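Local coordinates for protein beta-fructofuranosidase (Arthrobacter, PDB 3WPU) that is a beta-fructofuranosidase of the levansucrase/invertase family, a protein built far more from beta strands than from helices, at residues A[88-93]-A[490-495]. Sequence-based numbering, arbitrary orientation.
Sequences YSVNGW and LFTNGK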
ATOM      1  N   TYR A  88       3.272  -7.216  13.434  1.00 13.24           N
ATOM      2  CA  TYR A  88       3.921  -7.398  14.726  1.00 13.75           C
ATOM      3  C   TYR A  88       3.766  -6.312  15.789  1.00 14.04           C
ATOM      4  O   TYR A  88       3.787  -5.110  15.508  1.00 15.69           O
ATOM      5  CB  TYR A  88       5.408  -7.592  14.508  1.00 13.98           C
ATOM      6  CG  TYR A  88       5.759  -8.970  14.040  1.00 14.16           C
ATOM      7  CD1 TYR A  88       5.522  -9.353  12.729  1.00 14.18           C
ATOM      8  CD2 TYR A  88       6.329  -9.894  14.909  1.00 14.84           C
ATOM      9  CE1 TYR A  88       5.825 -10.619  12.291  1.00 14.63           C
ATOM     10  CE2 TYR A  88       6.638 -11.176  14.478  1.00 14.52           C
ATOM     11  CZ  TYR A  88       6.368 -11.537  13.169  1.00 14.94           C
ATOM     12  OH  TYR A  88       6.683 -12.795  12.703  1.00 15.88           O
ATOM     13  N   SER A  89       3.653  -6.783  17.035  1.00 13.28           N
ATOM     14  CA  SER A  89       3.942  -5.981  18.212  1.00 13.48           C
ATOM     15  C   SER A  89       5.334  -6.383  18.674  1.00 13.68           C
ATOM     16  O   SER A  89       5.784  -7.497  18.377  1.00 12.31           O
ATOM     17  CB  SER A  89       2.895  -6.222  19.310  1.00 13.61           C
ATOM     18  OG  SER A  89       2.973  -7.552  19.784  1.00 13.51           O
ATOM     19  N   VAL A  90       6.008  -5.490  19.398  1.00 13.82           N
ATOM     20  CA  VAL A  90       7.327  -5.770  19.993  1.00 14.63           C
ATOM     21  C   VAL A  90       7.257  -5.438  21.481  1.00 15.54           C
ATOM     22  O   VAL A  90       6.888  -4.325  21.878  1.00 13.71           O
ATOM     23  CB  VAL A  90       8.479  -4.970  19.330  1.00 14.62           C
ATOM     24  CG1 VAL A  90       9.825  -5.378  19.931  1.00 14.90           C
ATOM     25  CG2 VAL A  90       8.508  -5.193  17.820  1.00 14.60           C
ATOM     26  N   ASN A  91       7.548  -6.426  22.317  1.00 16.00           N
ATOM     27  CA  ASN A  91       7.502  -6.249  23.757  1.00 16.13           C
ATOM     28  C   ASN A  91       6.269  -5.501  24.255  1.00 15.64           C
ATOM     29  O   ASN A  91       6.365  -4.619  25.096  1.00 16.59           O
ATOM     30  CB  ASN A  91       8.808  -5.631  24.237  1.00 16.49           C
ATOM     31  CG  ASN A  91       9.962  -6.610  24.137  1.00 17.43           C
ATOM     32  OD1 ASN A  91       9.805  -7.699  23.610  1.00 18.63           O
ATOM     33  ND2 ASN A  91      11.120  -6.225  24.642  1.00 20.26           N
ATOM     34  N   GLY A  92       5.111  -5.900  23.730  1.00 14.91           N
ATOM     35  CA  GLY A  92       3.829  -5.422  24.191  1.00 14.52           C
ATOM     36  C   GLY A  92       3.286  -4.220  23.464  1.00 14.03           C
ATOM     37  O   GLY A  92       2.245  -3.704  23.852  1.00 15.12           O
ATOM     38  N   TRP A  93       3.961  -3.779  22.406  1.00 13.04           N
ATOM     39  CA  TRP A  93       3.548  -2.556  21.687  1.00 12.98           C
ATOM     40  C   TRP A  93       3.361  -2.797  20.190  1.00 12.71           C
ATOM     41  O   TRP A  93       4.286  -3.272  19.514  1.00 13.11           O
ATOM     42  CB  TRP A  93       4.598  -1.465  21.846  1.00 13.03           C
ATOM     43  CG  TRP A  93       4.822  -1.035  23.239  1.00 13.52           C
ATOM     44  CD1 TRP A  93       5.786  -1.484  24.086  1.00 14.06           C
ATOM     45  CD2 TRP A  93       4.083  -0.038  23.954  1.00 13.66           C
ATOM     46  NE1 TRP A  93       5.690  -0.847  25.292  1.00 14.35           N
ATOM     47  CE2 TRP A  93       4.648   0.050  25.240  1.00 14.48           C
ATOM     48  CE3 TRP A  93       2.981   0.761  23.650  1.00 14.14           C
ATOM     49  CZ2 TRP A  93       4.165   0.922  26.206  1.00 14.89           C
ATOM     50  CZ3 TRP A  93       2.503   1.632  24.616  1.00 14.26           C
ATOM     51  CH2 TRP A  93       3.092   1.711  25.870  1.00 14.72           C
ATOM     52  N   LEU A 490       6.295 -10.233  19.102  1.00 17.57           N
ATOM     53  CA  LEU A 490       7.700 -10.459  19.354  1.00 17.70           C
ATOM     54  C   LEU A 490       7.999 -10.113  20.802  1.00 18.78           C
ATOM     55  O   LEU A 490       7.594  -9.054  21.311  1.00 17.35           O
ATOM     56  CB  LEU A 490       8.546  -9.597  18.405  1.00 18.62           C
ATOM     57  CG  LEU A 490      10.059  -9.744  18.536  1.00 18.54           C
ATOM     58  CD1 LEU A 490      10.493 -11.180  18.285  1.00 18.91           C
ATOM     59  CD2 LEU A 490      10.779  -8.814  17.574  1.00 18.04           C
ATOM     60  N   PHE A 491       8.692 -11.034  21.477  1.00 18.43           N
ATOM     61  CA  PHE A 491       9.229 -10.775  22.801  1.00 20.16           C
ATOM     62  C   PHE A 491      10.728 -10.959  22.710  1.00 21.99           C
ATOM     63  O   PHE A 491      11.189 -12.031  22.329  1.00 22.26           O
ATOM     64  CB  PHE A 491       8.603 -11.727  23.809  1.00 20.33           C
ATOM     65  CG  PHE A 491       7.140 -11.526  23.975  1.00 21.04           C
ATOM     66  CD1 PHE A 491       6.665 -10.332  24.505  1.00 21.27           C
ATOM     67  CD2 PHE A 491       6.232 -12.498  23.594  1.00 21.13           C
ATOM     68  CE1 PHE A 491       5.300 -10.123  24.661  1.00 21.87           C
ATOM     69  CE2 PHE A 491       4.871 -12.297  23.751  1.00 21.27           C
ATOM     70  CZ  PHE A 491       4.406 -11.108  24.284  1.00 20.93           C
ATOM     71  N   THR A 492      11.474  -9.896  22.993  1.00 24.93           N
ATOM     72  CA  THR A 492      12.909  -9.864  22.725  1.00 27.17           C
ATOM     73  C   THR A 492      13.655  -9.081  23.820  1.00 29.83           C
ATOM     74  O   THR A 492      13.171  -8.072  24.336  1.00 27.17           O
ATOM     75  CB  THR A 492      13.197  -9.274  21.327  1.00 28.48           C
ATOM     76  OG1 THR A 492      14.602  -9.317  21.044  1.00 29.62           O
ATOM     77  CG2 THR A 492      12.702  -7.836  21.214  1.00 27.99           C
ATOM     78  N   ASN A 493      14.823  -9.584  24.202  1.00 32.16           N
ATOM     79  CA  ASN A 493      15.680  -8.864  25.143  1.00 37.27           C
ATOM     80  C   ASN A 493      17.071  -9.421  25.080  1.00 38.97           C
ATOM     81  O   ASN A 493      17.257 -10.621  25.283  1.00 36.67           O
ATOM     82  CB  ASN A 493      15.143  -8.935  26.583  1.00 39.53           C
ATOM     83  CG  ASN A 493      14.710  -7.574  27.115  1.00 41.72           C
ATOM     84  OD1 ASN A 493      15.512  -6.634  27.170  1.00 42.51           O
ATOM     85  ND2 ASN A 493      13.442  -7.461  27.519  1.00 41.93           N
ATOM     86  N   GLY A 494      18.029  -8.549  24.759  1.00 43.35           N
ATOM     87  CA  GLY A 494      19.440  -8.909  24.715  1.00 47.94           C
ATOM     88  C   GLY A 494      19.701 -10.107  23.825  1.00 52.12           C
ATOM     89  O   GLY A 494      20.171 -11.143  24.299  1.00 56.23           O
ATOM     90  N   LYS A 495      19.355  -9.969  22.545  1.00 55.16           N
ATOM     91  CA  LYS A 495      19.664 -10.964  21.500  1.00 55.48           C
ATOM     92  C   LYS A 495      18.717 -12.181  21.452  1.00 51.04           C
ATOM     93  O   LYS A 495      18.513 -12.750  20.377  1.00 53.57           O
ATOM     94  CB  LYS A 495      21.139 -11.396  21.560  1.00 58.47           C
ATOM     95  CG  LYS A 495      22.098 -10.214  21.469  1.00 62.73           C
ATOM     96  CD  LYS A 495      23.560 -10.617  21.583  1.00 65.23           C
ATOM     97  CE  LYS A 495      24.453  -9.384  21.516  1.00 66.82           C
ATOM     98  NZ  LYS A 495      25.877  -9.687  21.834  1.00 68.18           N
TER
HETATM   99  O   HOH W   1       4.751  -8.108  21.787  1.00 14.38           O
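N91 reaches across to T492 and continues with its side-chain amide the parallel pairing that V90 and L490 begin. L490 N donates to S89 O (2.9 Å), and L490 O accepts N91 N (2.8 Å). At N91 the chain leaves the strand in a type I' turn from V90 to W93, and the primary amide replaces a peptide group as sheet partner. N91 OD1 takes T492 N in the carbonyl plane, on a lone pair (2.8 Å), while N91 ND2 gives a nearly straight bond to T492 O, 171° at the hydrogen. Asparagine suits the place twice over, tolerating the positive phi of 44° and offering both a donor and an acceptor. At G92 the backbone angles leave no room for a side chain beside the carbonyl of N91, which calls for glycine. Its N donates to a water that also bonds S89 OG and donates to L490 O; S89 OG has H489 as a further partner. With OG1 anti to the backbone N, bonded to F496 O and K171 O, T492 turns CG2 to V90 CG1 (4.0 Å). N91 and F491 also touch L520 of helix 514-520. Pairing both peptide polar atoms of buried T492, one amide ties the turn between strands 88-90 and 93-102 to a strand just ahead of the C-terminal helices.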